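Local coordinates for penicillin-binding protein (Bacillus halodurans, PDB 3TG9) that probably acts as a membrane-associated, penicillin-binding serine hydrolase of the beta-lactamase family, at residues 14-19 / 310-315; 31-36 / 45-50; 51-56 / 296-301; 58-63 / 235-240; 187-192 / 230-235. One frame throughout, in Å; residues are numbered along the deposited sequence.

Contact 1 opens near the N terminus, at 14-19, and closes only at 310-315; the loop it makes takes in nearly the whole chain and all the other contacts. Inside it, contact 2 closes a short loop between the edge strand 30-34 and the turn after strand 43-44. Contact 3 opens next, at 51-56, and closes on strand 296-303. Nested within that loop is contact 4, which joins helices 58-70 and 234-245, and within contact 4 lies contact 5, where the 187-192 loop meets strand 231-232. Contacts 2 and 3 follow in series, and none cross. Contacts 1 and 2 belong to the large sheet, contact 3 packs on it, and contacts 4 and 5 join helices and loops.

Contact 1 (14-19 / 310-315); sequences WKLSGT and VVVCAN
Leu16 swings CG away from its own backbone N (chi1 -175°) and so lays its two methyls on strand 310-314, while Asn315 tucks CG between its backbone N and carbonyl carbon (chi1 70°) and thereby presents OD1 to Ser17. The leucine branches divide the work: CD1 rests on Ala314 CB at 3.6 Å, and CD2 meets Val312 CG1, the two side chains passing at a slant. Helix 320-330 packs on the same apolar patch. Ser17 OG donates to Asn315 OD1 over 2.8 Å, lying in the carbonyl plane and using a lone pair. The backbone doubles this grip, since Asn315 N donates to Ser17 O at 3.2 Å. On its other atom, ND2, the buried Asn315 amide is held by Leu203 O and Phe36 O. Gly18 and Ala314 form a non-hydrogen-bonded pair with their CA atoms just 4.0 Å apart; glycine has no side chain to get in the way, and its CA reaches Cys313 O at 3.2 Å as a CA-H...O contact. Thr19 and Cys313 make the next, hydrogen-bonded pair, Thr19 N to Cys313 O and Cys313 N to Thr19 O both measuring 2.9 Å. This is the antiparallel pairing that places the N-terminal and C-terminal strands side by side within the central sheet of the beta-lactamase and penicillin-binding protein fold.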
# COMPACT_ATOMS: atom_id res chain seq x y z
N TRP B 14 12.37 6.88 25.52
CA TRP B 14 12.30 5.60 24.83
C TRP B 14 12.18 5.76 23.32
O TRP B 14 12.06 4.77 22.59
CB TRP B 14 11.14 4.77 25.38
CG TRP B 14 11.38 4.33 26.79
CD1 TRP B 14 10.86 4.88 27.93
CD2 TRP B 14 12.22 3.25 27.22
NE1 TRP B 14 11.31 4.20 29.03
CE2 TRP B 14 12.15 3.20 28.63
CE3 TRP B 14 13.02 2.32 26.55
CZ2 TRP B 14 12.85 2.25 29.37
CZ3 TRP B 14 13.72 1.38 27.29
CH2 TRP B 14 13.63 1.36 28.69
N LYS B 15 12.24 7.01 22.86
CA LYS B 15 12.14 7.32 21.44
C LYS B 15 10.93 6.62 20.81
O LYS B 15 11.08 5.87 19.84
CB LYS B 15 13.41 6.90 20.70
CG LYS B 15 14.71 7.25 21.39
CD LYS B 15 14.87 8.75 21.57
CE LYS B 15 16.11 9.08 22.39
NZ LYS B 15 16.24 10.54 22.64
N LEU B 16 9.75 6.86 21.37
CA LEU B 16 8.55 6.18 20.89
C LEU B 16 7.71 7.08 20.01
O LEU B 16 7.20 8.11 20.47
CB LEU B 16 7.70 5.66 22.05
CG LEU B 16 6.48 4.83 21.62
CD1 LEU B 16 6.93 3.49 21.04
CD2 LEU B 16 5.53 4.59 22.77
N SER B 17 7.55 6.68 18.75
CA SER B 17 6.62 7.35 17.85
C SER B 17 5.23 6.76 18.01
O SER B 17 4.98 5.61 17.65
CB SER B 17 7.08 7.22 16.40
OG SER B 17 6.11 7.76 15.52
N GLY B 18 4.33 7.55 18.58
CA GLY B 18 2.95 7.15 18.74
C GLY B 18 2.25 8.09 19.70
O GLY B 18 2.60 9.26 19.81
N THR B 19 1.25 7.55 20.40
CA THR B 19 0.50 8.30 21.41
C THR B 19 0.26 7.44 22.65
O THR B 19 -0.30 6.34 22.57
CB THR B 19 -0.85 8.75 20.86
OG1 THR B 19 -0.64 9.70 19.80
CG2 THR B 19 -1.69 9.40 21.97
N VAL B 310 -4.12 2.75 31.15
CA VAL B 310 -2.98 3.14 30.33
C VAL B 310 -3.20 2.66 28.89
O VAL B 310 -3.76 1.59 28.65
CB VAL B 310 -1.64 2.59 30.89
CG1 VAL B 310 -0.47 3.00 30.00
CG2 VAL B 310 -1.42 3.09 32.31
N VAL B 311 -2.80 3.48 27.94
CA VAL B 311 -2.91 3.12 26.53
C VAL B 311 -1.63 3.57 25.87
O VAL B 311 -1.27 4.73 25.95
CB VAL B 311 -4.09 3.83 25.84
CG1 VAL B 311 -4.19 3.38 24.40
CG2 VAL B 311 -5.40 3.55 26.57
N VAL B 312 -0.92 2.64 25.25
CA VAL B 312 0.24 3.00 24.45
C VAL B 312 0.07 2.53 23.01
O VAL B 312 0.08 1.34 22.74
CB VAL B 312 1.55 2.45 25.06
CG1 VAL B 312 2.75 2.96 24.28
CG2 VAL B 312 1.67 2.85 26.53
N CYS B 313 -0.13 3.49 22.10
CA CYS B 313 -0.22 3.20 20.67
C CYS B 313 1.07 3.65 19.99
O CYS B 313 1.59 4.72 20.29
CB CYS B 313 -1.42 3.91 20.05
SG CYS B 313 -3.03 3.36 20.62
N ALA B 314 1.61 2.82 19.10
CA ALA B 314 2.80 3.22 18.35
C ALA B 314 2.76 2.75 16.90
O ALA B 314 2.33 1.62 16.63
CB ALA B 314 4.05 2.71 19.03
N ASN B 315 3.20 3.61 15.99
CA ASN B 315 3.33 3.24 14.58
C ASN B 315 4.76 2.85 14.23
O ASN B 315 5.28 3.20 13.18
CB ASN B 315 2.77 4.32 13.62
CG ASN B 315 3.61 5.60 13.58
OD1 ASN B 315 4.10 6.08 14.61
ND2 ASN B 315 3.76 6.17 12.37

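Contact 2 (31-36 / 45-50)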
# COMPACT_ATOMS: atom_id res chain seq x y z
N ILE B 31 -2.30 12.87 28.12
CA ILE B 31 -2.14 12.34 26.77
C ILE B 31 -0.92 12.95 26.10
O ILE B 31 -0.72 14.16 26.16
CB ILE B 31 -3.37 12.61 25.91
CG1 ILE B 31 -4.64 12.21 26.67
CG2 ILE B 31 -3.26 11.88 24.57
CD1 ILE B 31 -5.88 12.19 25.83
N ALA B 32 -0.11 12.12 25.47
CA ALA B 32 1.12 12.60 24.87
C ALA B 32 1.45 11.93 23.53
O ALA B 32 1.49 10.70 23.42
CB ALA B 32 2.28 12.44 25.84
N SER B 33 1.69 12.75 22.51
CA SER B 33 2.07 12.23 21.21
C SER B 33 3.52 12.58 20.86
O SER B 33 4.02 13.63 21.26
CB SER B 33 1.12 12.74 20.14
OG SER B 33 -0.21 12.33 20.43
N LEU B 34 4.18 11.68 20.13
CA LEU B 34 5.54 11.93 19.65
C LEU B 34 5.75 11.29 18.27
O LEU B 34 4.97 10.43 17.85
CB LEU B 34 6.57 11.40 20.65
CG LEU B 34 8.04 11.79 20.46
CD1 LEU B 34 8.25 13.28 20.71
CD2 LEU B 34 8.92 10.96 21.38
N GLY B 35 6.79 11.72 17.56
CA GLY B 35 7.12 11.14 16.27
C GLY B 35 6.12 11.51 15.19
O GLY B 35 5.22 12.32 15.41
N PHE B 36 6.29 10.89 14.02
CA PHE B 36 5.41 11.16 12.88
C PHE B 36 4.43 10.04 12.55
O PHE B 36 4.82 8.87 12.40
CB PHE B 36 6.24 11.50 11.63
CG PHE B 36 6.93 12.82 11.72
CD1 PHE B 36 6.23 13.99 11.52
CD2 PHE B 36 8.27 12.90 12.05
CE1 PHE B 36 6.86 15.21 11.62
CE2 PHE B 36 8.90 14.12 12.15
CZ PHE B 36 8.20 15.27 11.94
N ASN B 45 2.49 12.68 14.75
CA ASN B 45 1.51 11.98 15.56
C ASN B 45 0.87 12.97 16.51
O ASN B 45 1.58 13.75 17.16
CB ASN B 45 2.18 10.87 16.35
CG ASN B 45 2.45 9.65 15.51
OD1 ASN B 45 1.57 9.16 14.81
ND2 ASN B 45 3.68 9.15 15.58
N GLU B 46 -0.46 12.96 16.59
CA GLU B 46 -1.17 13.80 17.55
C GLU B 46 -2.13 12.97 18.42
O GLU B 46 -2.19 11.75 18.28
CB GLU B 46 -1.93 14.92 16.83
CG GLU B 46 -3.08 14.42 15.98
CD GLU B 46 -4.30 15.32 16.09
OE1 GLU B 46 -4.46 15.97 17.15
OE2 GLU B 46 -5.09 15.37 15.12
N HIS B 47 -2.89 13.63 19.29
CA HIS B 47 -3.78 12.90 20.20
C HIS B 47 -4.88 12.16 19.44
O HIS B 47 -5.34 11.11 19.88
CB HIS B 47 -4.40 13.83 21.26
CG HIS B 47 -3.40 14.48 22.17
ND1 HIS B 47 -3.77 15.23 23.26
CD2 HIS B 47 -2.05 14.48 22.15
CE1 HIS B 47 -2.68 15.68 23.87
NE2 HIS B 47 -1.62 15.23 23.22
N HIS B 48 -5.30 12.69 18.30
CA HIS B 48 -6.45 12.11 17.61
C HIS B 48 -6.06 11.22 16.44
O HIS B 48 -6.92 10.76 15.68
CB HIS B 48 -7.43 13.21 17.20
CG HIS B 48 -7.92 14.03 18.35
ND1 HIS B 48 -7.31 15.22 18.72
CD2 HIS B 48 -8.92 13.82 19.24
CE1 HIS B 48 -7.94 15.71 19.78
NE2 HIS B 48 -8.91 14.88 20.11
N THR B 49 -4.77 10.97 16.31
CA THR B 49 -4.24 10.06 15.30
C THR B 49 -4.71 8.64 15.58
O THR B 49 -4.59 8.16 16.71
CB THR B 49 -2.71 10.04 15.34
OG1 THR B 49 -2.19 11.36 15.22
CG2 THR B 49 -2.15 9.16 14.24
N ARG B 50 -5.24 7.97 14.56
CA ARG B 50 -5.60 6.56 14.68
C ARG B 50 -4.41 5.63 14.45
O ARG B 50 -3.64 5.83 13.51
CB ARG B 50 -6.70 6.19 13.71
CG ARG B 50 -8.04 6.69 14.11
CD ARG B 50 -8.42 7.92 13.30
NE ARG B 50 -9.87 8.00 13.26
CZ ARG B 50 -10.57 8.39 12.22
NH1 ARG B 50 -9.95 8.77 11.11
NH2 ARG B 50 -11.90 8.40 12.30
O HOH W 1 4.12 14.11 17.39
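Ile31 lies against His47 where the edge strand 30-34 of the large antiparallel sheet is flanked by a type I beta turn, Glu46 to Thr49. Its CG2, anti to the backbone N, stands over the imidazole (chi1 -48° puts CG1 beside that N): it sits 3.6 Å from the centroid of the His47 ring and 12° off the ring normal, a CH-pi contact over the face. Ala32 next directs its side chain to the far side of the strand, onto helix 7-13. Ser33 comes back to the turn, its CB 3.2 Å from Asn45 O and its OG at the edge of the His47 ring, near the ring plane; the hydroxyl is hydrogen-bonded to Thr19 OG1 on the neighbouring strand. At Leu34 the backbone carbonyl does the work. Asn45 ND2 donates to Leu34 O at 2.9 Å, and that oxygen lies close to the amide plane, so the side-chain amide bonds to the strand's backbone; ND2 also reaches Asn315 OD1, which holds the amide from two sides. Gly35, with positive phi, bends the chain and offers its O to Asn45 N (2.8 Å). A water donates to both Gly35 O and Asn45 O, at 2.9 and 2.6 Å, pinning the start of the 45-50 segment. The Phe36 side chain leaves the backbone away from the turn, while its carbonyl carbon lies beside the Asn45 amide. The turn is tied within itself by Glu46 N, which donates to Thr49 OG1 over 2.7 Å at 166°.

Contact 3 (51-56 / 296-301); sequences FGIASG and VCFHSA
This is a buried apolar contact in which Gly52 to Gly56 lie over Val296 and Phe298 of strand 296-303, so that the run leading into helix 58-70 sits on the central antiparallel sheet. The 51-56 segment carries Ser55 of an SxxK pattern, consistent with the nucleophile of a serine penicillin-binding protein; Ser55 OG is hydrogen-bonded to Tyr152 OH and weakly to Lys58 NZ. Ile53 and Phe298 extend alongside one another in a common direction. Ile53 CB stands over one face of the Phe298 ring, 3.8 Å from its centroid and 14° off the normal, a CH-pi contact. Because CG1 takes the cramped place between backbone N and carbonyl carbon (chi1 73°), CG2 is the branch that follows the ring, reaching Phe298 CD1 at 3.8 Å. Gly56 CA approaches Phe298 CE2 at the same distance but obliquely, where the bare backbone fits close to the ring; Gly56 N is tied back to Ile53 O. Val296 touches mainly through CG1, against Ala54 CB at 4.1 Å and Gly52 O at 3.3 Å. Between the two backbones a water donates to Gly52 O at 2.7 Å and to Cys297 O at 2.8 Å.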
# COMPACT_ATOMS: atom_id res chain seq x y z
N PHE B 51 -4.30 4.61 15.29
CA PHE B 51 -3.22 3.64 15.20
C PHE B 51 -3.77 2.23 15.06
O PHE B 51 -4.78 1.89 15.69
CB PHE B 51 -2.34 3.70 16.45
CG PHE B 51 -1.58 4.98 16.61
CD1 PHE B 51 -0.29 5.10 16.13
CD2 PHE B 51 -2.15 6.06 17.28
CE1 PHE B 51 0.42 6.27 16.30
CE2 PHE B 51 -1.45 7.23 17.45
CZ PHE B 51 -0.16 7.34 16.96
N GLY B 52 -3.13 1.41 14.24
CA GLY B 52 -3.43 -0.01 14.20
C GLY B 52 -2.96 -0.63 15.50
O GLY B 52 -1.94 -0.20 16.05
N ILE B 53 -3.68 -1.63 16.00
CA ILE B 53 -3.35 -2.22 17.31
C ILE B 53 -3.08 -3.72 17.30
O ILE B 53 -2.95 -4.35 18.36
CB ILE B 53 -4.43 -1.89 18.36
CG1 ILE B 53 -5.70 -2.70 18.11
CG2 ILE B 53 -4.77 -0.38 18.35
CD1 ILE B 53 -6.84 -2.36 19.09
N ALA B 54 -2.98 -4.31 16.10
CA ALA B 54 -2.67 -5.73 15.98
C ALA B 54 -3.61 -6.55 16.87
O ALA B 54 -4.82 -6.31 16.87
CB ALA B 54 -1.22 -5.97 16.34
N SER B 55 -3.05 -7.51 17.62
CA SER B 55 -3.81 -8.38 18.52
C SER B 55 -4.57 -7.68 19.66
O SER B 55 -5.35 -8.31 20.36
CB SER B 55 -2.91 -9.46 19.13
OG SER B 55 -2.57 -10.45 18.17
N GLY B 56 -4.33 -6.39 19.86
CA GLY B 56 -5.06 -5.68 20.90
C GLY B 56 -6.56 -5.87 20.79
O GLY B 56 -7.26 -5.90 21.80
N VAL B 296 3.91 -1.90 13.87
CA VAL B 296 2.87 -1.69 14.88
C VAL B 296 3.23 -2.31 16.23
O VAL B 296 3.67 -3.46 16.30
CB VAL B 296 1.57 -2.38 14.46
CG1 VAL B 296 0.57 -2.36 15.60
CG2 VAL B 296 0.99 -1.72 13.21
N CYS B 297 3.02 -1.56 17.31
CA CYS B 297 2.98 -2.16 18.66
C CYS B 297 1.99 -1.41 19.55
O CYS B 297 1.64 -0.25 19.30
CB CYS B 297 4.37 -2.26 19.29
SG CYS B 297 5.19 -0.70 19.62
N PHE B 298 1.52 -2.09 20.59
CA PHE B 298 0.37 -1.62 21.35
C PHE B 298 0.33 -2.32 22.70
O PHE B 298 0.48 -3.53 22.78
CB PHE B 298 -0.90 -1.95 20.57
CG PHE B 298 -2.18 -1.62 21.29
CD1 PHE B 298 -2.58 -0.29 21.47
CD2 PHE B 298 -3.00 -2.63 21.77
CE1 PHE B 298 -3.77 0.01 22.10
CE2 PHE B 298 -4.19 -2.33 22.40
CZ PHE B 298 -4.57 -1.00 22.57
N HIS B 299 0.15 -1.54 23.76
CA HIS B 299 -0.09 -2.10 25.10
C HIS B 299 -1.14 -1.26 25.76
O HIS B 299 -1.06 -0.04 25.73
CB HIS B 299 1.18 -2.09 25.96
CG HIS B 299 2.05 -3.28 25.77
ND1 HIS B 299 3.16 -3.28 24.96
CD2 HIS B 299 1.97 -4.53 26.29
CE1 HIS B 299 3.73 -4.47 24.97
NE2 HIS B 299 3.03 -5.25 25.78
N SER B 300 -2.12 -1.91 26.37
CA SER B 300 -3.15 -1.18 27.09
C SER B 300 -3.64 -2.00 28.27
O SER B 300 -3.68 -3.23 28.20
CB SER B 300 -4.30 -0.82 26.15
OG SER B 300 -5.07 0.23 26.69
N ALA B 301 -4.03 -1.32 29.35
CA ALA B 301 -4.36 -2.01 30.58
C ALA B 301 -5.33 -1.22 31.45
O ALA B 301 -5.38 0.00 31.40
CB ALA B 301 -3.10 -2.33 31.36
O HOH W 2 -0.84 0.75 18.38

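Contact 4 (58-63 / 235-240); sequences KLFTAI and EDMMKL
Phe60 and Leu240 meet at a slant, the leucine methyl CD1 set 3.3 Å from Phe60 CE1, neither squarely over the ring nor at its rim. The packing here is tight, and Leu240 chi2, at 131°, lies well off a staggered value. Met237 comes at the same ring quite differently: its chain, bent at chi2, delivers SD to the edge, 5.4 Å from the centroid and in the ring plane, in a Met-aromatic contact whose nearest ring atom is Phe60 CZ at 4.1 Å. Leu59 and Leu240 run antiparallel alongside one another, meeting CD2 to CD2 at 3.9 Å, and Ile63 CD1 adds a looser touch on Leu240 CD1. The axes of segments 58-63 and 235-240 diverge by 34° and come no nearer than 13.0 Å, too far for backbone contact, so long side chains fill the gap. Helix 172-182 closes the cluster, Phe181 meeting the Phe60 ring nearly at right angles, while Lys58 NZ bonds to Tyr152 OH and Asn154 OD1. The contact therefore rests on apolar burial and dispersion, to which the sulfur against the probably slightly positive ring edge adds a weak directional preference.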
# COMPACT_ATOMS: atom_id res chain seq x y z
N LYS B 58 -8.38 -8.41 19.75
CA LYS B 58 -8.96 -9.71 20.09
C LYS B 58 -9.97 -9.54 21.22
O LYS B 58 -10.93 -10.30 21.31
CB LYS B 58 -7.88 -10.71 20.52
CG LYS B 58 -7.11 -11.34 19.37
CD LYS B 58 -6.35 -12.58 19.83
CE LYS B 58 -5.79 -13.32 18.63
NZ LYS B 58 -4.69 -12.55 17.99
N LEU B 59 -9.75 -8.53 22.06
CA LEU B 59 -10.68 -8.19 23.14
C LEU B 59 -12.07 -7.80 22.61
O LEU B 59 -13.08 -8.17 23.22
CB LEU B 59 -10.12 -7.04 23.99
CG LEU B 59 -11.04 -6.50 25.10
CD1 LEU B 59 -11.51 -7.60 26.03
CD2 LEU B 59 -10.31 -5.43 25.89
N PHE B 60 -12.10 -7.05 21.51
CA PHE B 60 -13.37 -6.62 20.91
C PHE B 60 -14.10 -7.85 20.37
O PHE B 60 -15.33 -7.90 20.38
CB PHE B 60 -13.16 -5.63 19.75
CG PHE B 60 -12.21 -4.50 20.05
CD1 PHE B 60 -11.81 -4.21 21.34
CD2 PHE B 60 -11.73 -3.70 19.01
CE1 PHE B 60 -10.93 -3.17 21.60
CE2 PHE B 60 -10.85 -2.65 19.27
CZ PHE B 60 -10.45 -2.39 20.57
N THR B 61 -13.34 -8.82 19.88
CA THR B 61 -13.93 -10.06 19.39
C THR B 61 -14.57 -10.81 20.55
O THR B 61 -15.68 -11.33 20.43
CB THR B 61 -12.88 -10.95 18.71
OG1 THR B 61 -12.23 -10.20 17.67
CG2 THR B 61 -13.53 -12.18 18.11
N ALA B 62 -13.87 -10.86 21.69
CA ALA B 62 -14.40 -11.55 22.86
C ALA B 62 -15.63 -10.84 23.39
O ALA B 62 -16.62 -11.47 23.75
CB ALA B 62 -13.34 -11.65 23.94
N ILE B 63 -15.57 -9.51 23.43
CA ILE B 63 -16.71 -8.72 23.89
C ILE B 63 -17.93 -9.03 23.01
O ILE B 63 -19.03 -9.24 23.51
CB ILE B 63 -16.40 -7.21 23.82
CG1 ILE B 63 -15.26 -6.86 24.77
CG2 ILE B 63 -17.65 -6.38 24.15
CD1 ILE B 63 -14.93 -5.37 24.80
N GLU B 235 -7.52 7.67 23.28
CA GLU B 235 -8.67 8.00 24.10
C GLU B 235 -9.90 7.14 23.80
O GLU B 235 -10.67 6.84 24.69
CB GLU B 235 -9.00 9.49 24.03
CG GLU B 235 -10.09 9.89 25.01
CD GLU B 235 -10.25 11.39 25.14
OE1 GLU B 235 -9.68 12.13 24.30
OE2 GLU B 235 -10.95 11.83 26.08
N ASP B 236 -10.09 6.75 22.54
CA ASP B 236 -11.10 5.74 22.24
C ASP B 236 -10.76 4.39 22.94
O ASP B 236 -11.66 3.63 23.28
CB ASP B 236 -11.26 5.54 20.73
CG ASP B 236 -12.35 6.42 20.13
OD1 ASP B 236 -12.81 7.37 20.81
OD2 ASP B 236 -12.75 6.17 18.97
N MET B 237 -9.48 4.09 23.12
CA MET B 237 -9.14 2.86 23.85
C MET B 237 -9.45 3.06 25.33
O MET B 237 -9.97 2.16 25.99
CB MET B 237 -7.68 2.44 23.67
CG MET B 237 -7.39 1.05 24.25
SD MET B 237 -8.33 -0.24 23.39
CE MET B 237 -8.33 -1.58 24.59
N MET B 238 -9.15 4.25 25.83
CA MET B 238 -9.55 4.60 27.18
C MET B 238 -11.06 4.44 27.34
O MET B 238 -11.53 3.83 28.29
CB MET B 238 -9.15 6.04 27.49
CG MET B 238 -9.51 6.49 28.90
SD MET B 238 -9.62 8.27 29.03
CE MET B 238 -11.29 8.54 28.47
N LYS B 239 -11.83 4.99 26.41
CA LYS B 239 -13.28 4.87 26.48
C LYS B 239 -13.73 3.42 26.43
O LYS B 239 -14.79 3.08 26.95
CB LYS B 239 -13.95 5.64 25.34
CG LYS B 239 -13.82 7.15 25.41
CD LYS B 239 -14.63 7.82 24.30
CE LYS B 239 -14.22 9.27 24.11
NZ LYS B 239 -13.98 9.97 25.41
N LEU B 240 -12.95 2.56 25.77
CA LEU B 240 -13.35 1.16 25.65
C LEU B 240 -13.25 0.44 27.00
O LEU B 240 -14.14 -0.34 27.36
CB LEU B 240 -12.55 0.42 24.57
CG LEU B 240 -12.96 -1.05 24.60
CD1 LEU B 240 -13.30 -1.62 23.25
CD2 LEU B 240 -11.93 -1.91 25.34

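Contact 5 (187-192 / 230-235); sequences HESGYF and AYVTAE
Gly190 and Tyr231 form a single antiparallel bridge, a hydrogen-bonded pair in which Gly190 N donates to Tyr231 O at 3.1 Å and Tyr231 N to Gly190 O at 2.9 Å. This attaches the 187-192 loop to strand 231-232, which pairs on with strand 51-52. Aromatic side chains frame the bridge. Over one face of the Tyr191 ring stands Ala230 CB, 3.9 Å from the centroid and displaced toward the rim, a CH-pi contact. Phe192 and Tyr231 lie with their planes 29° apart but offset, the centroids 5.2 Å from each other, so that overlap is slight and the touch is Phe192 CD2 on Tyr231 CG at 3.6 Å. At the far end of the tyrosine a water joins Tyr231 OH to Phe192 O. On the other side of the bridge, Ser189 holds OG beside its backbone N, opposite the carbonyl carbon (chi1 -70°), 3.2 Å from Val232 CG1, and there it bonds to Asp236 OD2. Thr233 splits its branches: CG2 meets Glu188 CB at 3.9 Å, whereas OG1 caps helix 234-245 by accepting from Asp236 N. Asp236 OD2 also takes Glu188 N, and this double grip close to a helix N-terminus would favour the charged carboxylate and lock the loop to the helix start.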
# COMPACT_ATOMS: atom_id res chain seq x y z
N HIS B 187 -16.05 7.02 18.53
CA HIS B 187 -16.42 7.50 17.20
C HIS B 187 -15.22 7.72 16.26
O HIS B 187 -15.40 8.06 15.10
CB HIS B 187 -17.22 8.80 17.29
CG HIS B 187 -18.24 8.80 18.40
ND1 HIS B 187 -19.46 8.17 18.29
CD2 HIS B 187 -18.22 9.36 19.63
CE1 HIS B 187 -20.14 8.33 19.40
NE2 HIS B 187 -19.41 9.06 20.24
N GLU B 188 -14.01 7.53 16.78
CA GLU B 188 -12.81 7.69 15.96
C GLU B 188 -12.10 6.37 15.68
O GLU B 188 -10.90 6.36 15.40
CB GLU B 188 -11.84 8.65 16.64
CG GLU B 188 -12.36 10.06 16.82
CD GLU B 188 -11.24 11.06 16.93
OE1 GLU B 188 -11.21 11.82 17.92
OE2 GLU B 188 -10.36 11.09 16.03
N SER B 189 -12.83 5.26 15.75
CA SER B 189 -12.24 3.93 15.62
C SER B 189 -12.91 3.14 14.52
O SER B 189 -14.07 3.38 14.21
CB SER B 189 -12.36 3.16 16.94
OG SER B 189 -11.52 3.71 17.94
N GLY B 190 -12.18 2.18 13.95
CA GLY B 190 -12.72 1.37 12.88
C GLY B 190 -11.75 0.36 12.29
O GLY B 190 -10.55 0.34 12.59
N TYR B 191 -12.29 -0.50 11.44
CA TYR B 191 -11.47 -1.46 10.72
C TYR B 191 -11.17 -0.86 9.36
O TYR B 191 -11.86 -1.13 8.38
CB TYR B 191 -12.20 -2.80 10.62
CG TYR B 191 -12.37 -3.44 11.98
CD1 TYR B 191 -11.55 -4.49 12.37
CD2 TYR B 191 -13.33 -2.99 12.89
CE1 TYR B 191 -11.68 -5.08 13.60
CE2 TYR B 191 -13.46 -3.58 14.14
CZ TYR B 191 -12.63 -4.63 14.49
OH TYR B 191 -12.72 -5.23 15.72
N PHE B 192 -10.16 0.01 9.33
CA PHE B 192 -9.80 0.72 8.12
C PHE B 192 -8.96 -0.18 7.22
O PHE B 192 -8.21 -1.03 7.72
CB PHE B 192 -9.01 1.99 8.43
CG PHE B 192 -9.68 2.90 9.42
CD1 PHE B 192 -11.05 3.02 9.44
CD2 PHE B 192 -8.92 3.66 10.31
CE1 PHE B 192 -11.67 3.86 10.35
CE2 PHE B 192 -9.53 4.50 11.22
CZ PHE B 192 -10.91 4.60 11.24
N ALA B 230 -7.34 -3.74 14.03
CA ALA B 230 -8.27 -2.61 14.13
C ALA B 230 -7.53 -1.32 14.48
O ALA B 230 -6.39 -1.36 14.95
CB ALA B 230 -9.36 -2.88 15.15
N TYR B 231 -8.18 -0.18 14.24
CA TYR B 231 -7.59 1.13 14.51
C TYR B 231 -8.36 1.84 15.61
O TYR B 231 -9.59 1.78 15.64
CB TYR B 231 -7.61 2.01 13.27
CG TYR B 231 -6.64 1.61 12.15
CD1 TYR B 231 -5.43 2.28 11.98
CD2 TYR B 231 -6.95 0.59 11.26
CE1 TYR B 231 -4.55 1.94 10.97
CE2 TYR B 231 -6.06 0.24 10.22
CZ TYR B 231 -4.87 0.92 10.08
OH TYR B 231 -3.98 0.60 9.07
N VAL B 232 -7.65 2.52 16.51
CA VAL B 232 -8.29 3.37 17.50
C VAL B 232 -7.37 4.54 17.78
O VAL B 232 -6.20 4.52 17.38
CB VAL B 232 -8.54 2.64 18.84
CG1 VAL B 232 -9.42 1.41 18.64
CG2 VAL B 232 -7.21 2.26 19.48
N THR B 233 -7.90 5.55 18.46
CA THR B 233 -7.09 6.59 19.08
C THR B 233 -6.90 6.18 20.54
O THR B 233 -7.68 5.38 21.06
CB THR B 233 -7.82 7.94 19.09
OG1 THR B 233 -9.05 7.80 19.81
CG2 THR B 233 -8.13 8.40 17.66
N ALA B 234 -5.87 6.71 21.19
CA ALA B 234 -5.58 6.38 22.59
C ALA B 234 -6.82 6.55 23.47
O ALA B 234 -7.13 5.70 24.30
CB ALA B 234 -4.44 7.24 23.12
N GLU B 235 -7.52 7.67 23.28
CA GLU B 235 -8.67 8.00 24.10
C GLU B 235 -9.90 7.14 23.80
O GLU B 235 -10.67 6.84 24.69
CB GLU B 235 -9.00 9.49 24.03
CG GLU B 235 -10.09 9.89 25.01
CD GLU B 235 -10.25 11.39 25.14
OE1 GLU B 235 -9.68 12.13 24.30
OE2 GLU B 235 -10.95 11.83 26.08
O HOH W 3 -5.27 -1.56 7.61